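Ubiquitin-conjugating enzyme E2-21 kDa (Pichia angusta, PDB 5NL8) probably carries ubiquitin as a thioester and transfers it to other proteins, as required for peroxisome biogenesis and the ubiquitination of the receptor PEX5. Local coordinates at residues D173-H176 with Y177-K181. Residues are numbered along the deposited sequence; the frame is centred on the assembly and turned at random.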
loop_
_atom_site.group_PDB
_atom_site.type_symbol
_atom_site.label_atom_id
_atom_site.label_comp_id
_atom_site.label_asym_id
_atom_site.label_seq_id
_atom_site.Cartn_x
_atom_site.Cartn_y
_atom_site.Cartn_z
ATOM N N ASP A 173 3.115 -5.805 18.409
ATOM C CA ASP A 173 4.100 -6.886 18.435
ATOM C C ASP A 173 4.004 -7.782 17.204
ATOM O O ASP A 173 5.022 -8.219 16.665
ATOM C CB ASP A 173 3.935 -7.731 19.697
ATOM C CG ASP A 173 4.461 -7.039 20.936
ATOM O OD1 ASP A 173 4.442 -7.663 22.018
ATOM O OD2 ASP A 173 4.901 -5.874 20.827
ATOM N N LEU A 174 2.780 -8.052 16.766
ATOM C CA LEU A 174 2.560 -8.876 15.583
ATOM C C LEU A 174 3.104 -8.174 14.334
ATOM O O LEU A 174 3.888 -8.760 13.563
ATOM C CB LEU A 174 1.070 -9.189 15.426
ATOM C CG LEU A 174 0.674 -10.584 14.938
ATOM C CD1 LEU A 174 1.452 -11.666 15.669
ATOM C CD2 LEU A 174 -0.817 -10.788 15.115
ATOM N N VAL A 175 2.704 -6.915 14.145
ATOM C CA VAL A 175 3.184 -6.148 12.991
ATOM C C VAL A 175 4.714 -6.087 12.981
ATOM O O VAL A 175 5.349 -6.347 11.953
ATOM C CB VAL A 175 2.608 -4.717 12.972
ATOM C CG1 VAL A 175 3.116 -3.957 11.765
ATOM C CG2 VAL A 175 1.084 -4.757 12.961
ATOM N N HIS A 176 5.296 -5.766 14.134
ATOM C CA HIS A 176 6.749 -5.743 14.294
ATOM C C HIS A 176 7.378 -7.086 13.916
ATOM O O HIS A 176 8.428 -7.126 13.269
ATOM C CB HIS A 176 7.132 -5.376 15.735
ATOM C CG HIS A 176 6.943 -3.929 16.063
ATOM N ND1 HIS A 176 7.007 -3.443 17.356
ATOM C CD2 HIS A 176 6.695 -2.856 15.276
ATOM C CE1 HIS A 176 6.805 -2.139 17.344
ATOM N NE2 HIS A 176 6.612 -1.756 16.094
ATOM N N TYR A 177 6.734 -8.179 14.318
ATOM C CA TYR A 177 7.223 -9.516 13.986
ATOM C C TYR A 177 7.300 -9.730 12.479
ATOM O O TYR A 177 8.332 -10.166 11.950
ATOM C CB TYR A 177 6.337 -10.591 14.612
ATOM C CG TYR A 177 6.682 -12.003 14.179
ATOM C CD1 TYR A 177 7.814 -12.647 14.669
ATOM C CD2 TYR A 177 5.873 -12.694 13.284
ATOM C CE1 TYR A 177 8.131 -13.939 14.278
ATOM C CE2 TYR A 177 6.183 -13.988 12.887
ATOM C CZ TYR A 177 7.314 -14.604 13.388
ATOM O OH TYR A 177 7.626 -15.886 12.999
ATOM N N TYR A 178 6.212 -9.427 11.777
ATOM C CA TYR A 178 6.227 -9.653 10.334
ATOM C C TYR A 178 7.199 -8.706 9.622
ATOM O O TYR A 178 7.857 -9.107 8.663
ATOM C CB TYR A 178 4.813 -9.543 9.757
ATOM C CG TYR A 178 4.007 -10.795 10.024
ATOM C CD1 TYR A 178 4.101 -11.898 9.181
ATOM C CD2 TYR A 178 3.181 -10.890 11.139
ATOM C CE1 TYR A 178 3.382 -13.055 9.435
ATOM C CE2 TYR A 178 2.459 -12.041 11.399
ATOM C CZ TYR A 178 2.564 -13.119 10.544
ATOM O OH TYR A 178 1.844 -14.258 10.804
ATOM N N ILE A 179 7.320 -7.472 10.106
ATOM C CA ILE A 179 8.299 -6.538 9.550
ATOM C C ILE A 179 9.726 -7.068 9.714
ATOM O O ILE A 179 10.541 -7.006 8.794
ATOM C CB ILE A 179 8.204 -5.145 10.214
ATOM C CG1 ILE A 179 6.913 -4.440 9.800
ATOM C CG2 ILE A 179 9.401 -4.279 9.837
ATOM C CD1 ILE A 179 6.761 -3.065 10.399
ATOM N N ALA A 180 10.018 -7.608 10.889
ATOM C CA ALA A 180 11.367 -8.062 11.197
ATOM C C ALA A 180 11.730 -9.369 10.496
ATOM O O ALA A 180 12.899 -9.603 10.184
ATOM C CB ALA A 180 11.532 -8.213 12.698
ATOM N N LYS A 181 10.743 -10.223 10.242
ATOM C CA LYS A 181 11.056 -11.554 9.727
ATOM C C LYS A 181 10.812 -11.765 8.231
ATOM O O LYS A 181 11.418 -12.652 7.624
ATOM C CB LYS A 181 10.274 -12.607 10.512
ATOM C CG LYS A 181 10.976 -13.052 11.781
ATOM C CD LYS A 181 12.418 -13.441 11.483
ATOM C CE LYS A 181 13.061 -14.161 12.652
ATOM N NZ LYS A 181 14.475 -14.522 12.358
#
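With CG of Y178 anti to its own carbonyl carbon (chi1 -78°), the phenol ring swings back along the helix to meet L174, one turn earlier, where CE2 lies 4.2 Å from the leucine CG. The same ring turns its edge to the backbone: L174 O lies at that edge, near the ring plane, 3.3 Å from Y178 CD2. That oxygen also accepts the amide of Y178 in a fairly straight bond, with an N-H...O angle of 162°. Y177 takes the other course, CG anti to its backbone N (chi1 173°), and brings CD2 over one face of the Y178 ring, 3.9 Å above the plane and shifted toward the rim.

On the next face of the helix V175 and I179 pair up, CG1 to CD1 at 4.0 Å, while I179 CG1 rests 3.3 Å from V175 O. Bonds from Y177 N to D173 O, I179 N to V175 O and A180 N to H176 O continue the i to i+4 series of the helix, as does K181 N to Y177 O.

M159 of helix 157-164 packs on L174 and V175, and F115 meets the Y178 ring edge-to-face. With Y178 cut back to an alanine, L174, Y177 and F115 would probably lose the aromatic partner they share. Lying away from the predicted active-site cysteine, C121, this is i to i+4 packing in a regular alpha-helix, here 168-181, the C-terminal helix of the E2 UBC fold.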